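Local coordinates for piwi domain-containing protein (Vanderwaltozyma polyspora, PDB 5THE), which is the C-terminal lobe, with the Piwi domain, of a budding yeast Argonaute, which probably binds guide RNA and takes part in target RNA cleavage, at residues 337-342 with 381-386. Residues are numbered along the deposited sequence; the frame is centred on the assembly and turned at random.
Sequences TKIMYF and PPVTCI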
ATOM      1  N   THR A 337     -12.214   9.514  16.078  1.00 22.98           N
ATOM      2  CA  THR A 337     -13.640   9.745  16.187  1.00 27.96           C
ATOM      3  C   THR A 337     -14.392   9.393  14.912  1.00 29.12           C
ATOM      4  O   THR A 337     -15.626   9.436  14.916  1.00 28.34           O
ATOM      5  CB  THR A 337     -13.920  11.204  16.586  1.00 26.39           C
ATOM      6  OG1 THR A 337     -13.382  12.091  15.595  1.00 26.36           O
ATOM      7  CG2 THR A 337     -13.276  11.513  17.946  1.00 27.07           C
ATOM      8  N   LYS A 338     -13.684   9.037  13.837  1.00 27.03           N
ATOM      9  CA  LYS A 338     -14.283   8.533  12.606  1.00 27.52           C
ATOM     10  C   LYS A 338     -13.372   7.455  12.043  1.00 27.89           C
ATOM     11  O   LYS A 338     -12.146   7.563  12.124  1.00 23.83           O
ATOM     12  CB  LYS A 338     -14.468   9.628  11.534  1.00 26.95           C
ATOM     13  CG  LYS A 338     -15.465  10.735  11.874  1.00 24.85           C
ATOM     14  CD  LYS A 338     -15.604  11.682  10.684  1.00 25.96           C
ATOM     15  CE  LYS A 338     -16.548  12.840  10.991  1.00 33.99           C
ATOM     16  NZ  LYS A 338     -17.897  12.334  11.333  1.00 40.47           N
ATOM     17  N   ILE A 339     -13.979   6.428  11.451  1.00 23.26           N
ATOM     18  CA  ILE A 339     -13.243   5.329  10.834  1.00 26.09           C
ATOM     19  C   ILE A 339     -13.695   5.193   9.385  1.00 25.04           C
ATOM     20  O   ILE A 339     -14.898   5.192   9.096  1.00 22.10           O
ATOM     21  CB  ILE A 339     -13.450   4.008  11.605  1.00 28.36           C
ATOM     22  CG1 ILE A 339     -12.974   4.162  13.053  1.00 29.03           C
ATOM     23  CG2 ILE A 339     -12.736   2.867  10.949  1.00 22.02           C
ATOM     24  CD1 ILE A 339     -13.202   2.906  13.895  1.00 30.91           C
ATOM     25  N   MET A 340     -12.730   5.081   8.480  1.00 25.35           N
ATOM     26  CA  MET A 340     -12.963   4.863   7.055  1.00 27.45           C
ATOM     27  C   MET A 340     -12.351   3.520   6.684  1.00 25.22           C
ATOM     28  O   MET A 340     -11.134   3.344   6.806  1.00 24.96           O
ATOM     29  CB  MET A 340     -12.339   5.991   6.235  1.00 37.44           C
ATOM     30  CG  MET A 340     -12.543   5.896   4.745  1.00 56.89           C
ATOM     31  SD  MET A 340     -13.933   6.905   4.216  1.00 69.21           S
ATOM     32  CE  MET A 340     -13.510   8.471   4.990  1.00 67.65           C
ATOM     33  N   TYR A 341     -13.186   2.583   6.227  1.00 20.92           N
ATOM     34  CA  TYR A 341     -12.797   1.186   6.040  1.00 23.59           C
ATOM     35  C   TYR A 341     -12.855   0.814   4.557  1.00 25.22           C
ATOM     36  O   TYR A 341     -13.938   0.631   3.989  1.00 24.32           O
ATOM     37  CB  TYR A 341     -13.704   0.290   6.879  1.00 27.25           C
ATOM     38  CG  TYR A 341     -13.480  -1.186   6.688  1.00 26.08           C
ATOM     39  CD1 TYR A 341     -12.217  -1.740   6.842  1.00 25.97           C
ATOM     40  CD2 TYR A 341     -14.539  -2.033   6.371  1.00 25.97           C
ATOM     41  CE1 TYR A 341     -12.008  -3.110   6.668  1.00 30.96           C
ATOM     42  CE2 TYR A 341     -14.347  -3.396   6.199  1.00 25.62           C
ATOM     43  CZ  TYR A 341     -13.081  -3.930   6.359  1.00 32.12           C
ATOM     44  OH  TYR A 341     -12.881  -5.284   6.202  1.00 29.68           O
ATOM     45  N   PHE A 342     -11.687   0.705   3.926  1.00 22.47           N
ATOM     46  CA  PHE A 342     -11.614   0.337   2.512  1.00 26.03           C
ATOM     47  C   PHE A 342     -11.451  -1.167   2.410  1.00 23.16           C
ATOM     48  O   PHE A 342     -10.497  -1.724   2.954  1.00 26.94           O
ATOM     49  CB  PHE A 342     -10.454   1.023   1.798  1.00 21.30           C
ATOM     50  CG  PHE A 342     -10.719   2.450   1.472  1.00 23.05           C
ATOM     51  CD1 PHE A 342     -11.314   2.802   0.267  1.00 23.29           C
ATOM     52  CD2 PHE A 342     -10.374   3.441   2.363  1.00 23.27           C
ATOM     53  CE1 PHE A 342     -11.558   4.126  -0.040  1.00 24.91           C
ATOM     54  CE2 PHE A 342     -10.616   4.777   2.056  1.00 31.54           C
ATOM     55  CZ  PHE A 342     -11.214   5.109   0.853  1.00 28.66           C
ATOM     56  N   PRO A 381     -17.231   4.884  17.503  1.00 26.26           N
ATOM     57  CA  PRO A 381     -16.973   5.849  16.415  1.00 25.25           C
ATOM     58  C   PRO A 381     -17.742   5.484  15.157  1.00 29.10           C
ATOM     59  O   PRO A 381     -17.859   4.299  14.811  1.00 27.17           O
ATOM     60  CB  PRO A 381     -15.454   5.736  16.194  1.00 26.60           C
ATOM     61  CG  PRO A 381     -15.117   4.318  16.625  1.00 27.53           C
ATOM     62  CD  PRO A 381     -16.087   3.977  17.740  1.00 27.24           C
ATOM     63  N   PRO A 382     -18.265   6.470  14.427  1.00 26.04           N
ATOM     64  CA  PRO A 382     -18.982   6.162  13.176  1.00 24.19           C
ATOM     65  C   PRO A 382     -18.052   5.633  12.088  1.00 24.65           C
ATOM     66  O   PRO A 382     -16.928   6.110  11.905  1.00 25.60           O
ATOM     67  CB  PRO A 382     -19.593   7.512  12.777  1.00 26.53           C
ATOM     68  CG  PRO A 382     -18.714   8.561  13.460  1.00 21.64           C
ATOM     69  CD  PRO A 382     -18.251   7.913  14.734  1.00 25.53           C
ATOM     70  N   VAL A 383     -18.549   4.662  11.336  1.00 24.76           N
ATOM     71  CA  VAL A 383     -17.765   3.958  10.333  1.00 26.31           C
ATOM     72  C   VAL A 383     -18.324   4.254   8.943  1.00 29.49           C
ATOM     73  O   VAL A 383     -19.542   4.302   8.743  1.00 23.93           O
ATOM     74  CB  VAL A 383     -17.770   2.445  10.620  1.00 26.36           C
ATOM     75  CG1 VAL A 383     -17.020   1.684   9.538  1.00 28.57           C
ATOM     76  CG2 VAL A 383     -17.172   2.168  12.012  1.00 25.02           C
ATOM     77  N   THR A 384     -17.431   4.455   7.981  1.00 25.11           N
ATOM     78  CA  THR A 384     -17.796   4.427   6.570  1.00 21.40           C
ATOM     79  C   THR A 384     -17.053   3.256   5.948  1.00 25.12           C
ATOM     80  O   THR A 384     -15.847   3.102   6.170  1.00 24.69           O
ATOM     81  CB  THR A 384     -17.434   5.733   5.849  1.00 24.44           C
ATOM     82  OG1 THR A 384     -18.173   6.829   6.407  1.00 23.80           O
ATOM     83  CG2 THR A 384     -17.766   5.614   4.343  1.00 22.78           C
ATOM     84  N   CYS A 385     -17.756   2.431   5.182  1.00 21.56           N
ATOM     85  CA  CYS A 385     -17.125   1.328   4.466  1.00 19.81           C
ATOM     86  C   CYS A 385     -17.188   1.554   2.954  1.00 23.84           C
ATOM     87  O   CYS A 385     -18.257   1.839   2.397  1.00 25.60           O
ATOM     88  CB  CYS A 385     -17.779  -0.008   4.835  1.00 22.28           C
ATOM     89  SG  CYS A 385     -17.195  -1.378   3.821  1.00 28.34           S
ATOM     90  N   ILE A 386     -16.045   1.408   2.288  1.00 23.10           N
ATOM     91  CA  ILE A 386     -15.982   1.507   0.837  1.00 22.35           C
ATOM     92  C   ILE A 386     -15.314   0.261   0.281  1.00 20.63           C
ATOM     93  O   ILE A 386     -14.196  -0.085   0.678  1.00 23.54           O
ATOM     94  CB  ILE A 386     -15.229   2.764   0.366  1.00 23.24           C
ATOM     95  CG1 ILE A 386     -15.945   4.016   0.872  1.00 25.42           C
ATOM     96  CG2 ILE A 386     -15.129   2.762  -1.174  1.00 20.42           C
ATOM     97  CD1 ILE A 386     -15.281   5.312   0.436  1.00 30.99           C
TER
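Ile339 and Tyr341 hydrogen-bond through their backbones to Pro382, Thr384 and Ile386, four bonds in all. Ile339 N donates to Pro382 O at 3.0 Å, and Thr384 N returns a bond to Ile339 O. Tyr341 N then reaches Thr384 O at 2.7 Å, and Ile386 N donates to Tyr341 O. The strands run parallel in one register, Ile339 beside Val383 and Phe342 beside Ile386. On one face, Ile339 CD1 meets Pro381 CG at 3.6 Å. Ile339 CB also packs on Val383 CG2. Further along this face, Cys385 SG lies 3.7 Å from Tyr341 CD2, an oblique sulfur-aromatic contact. Tyr341 CG (chi1 175°) and Cys385 SG (chi1 172°) are both anti to their own backbone N, which sets each beside its own carbonyl carbon, on the same face of the sheet, where CD2 and SG meet. On the other face, Met340 and Thr384 lie side by side, with Met340 SD 4.0 Å from Thr384 CB. Phe342 and Ile386 also point the same way. Phe342 CD1 and CE1 touch Ile386 CB, and Phe342 CE1 is 3.9 Å from Ile386 CD1. The two strands and helix 351-373 form a beta-alpha-beta unit in the RNase H-like Piwi domain. That helix covers the face with Tyr341, Val383 and Cys385, and Tyr341 OH is hydrogen-bonded to its Glu358 OE2. Helix 465-475 packs on the opposite face against Met340, Phe342 and Ile386. There buried Thr384 has its OG1 hydrogen-bonded to Asp459 OD2 and Asn461 ND2. Strand 264-274 pairs with the other edge of strand 339-344 through backbone hydrogen bonds.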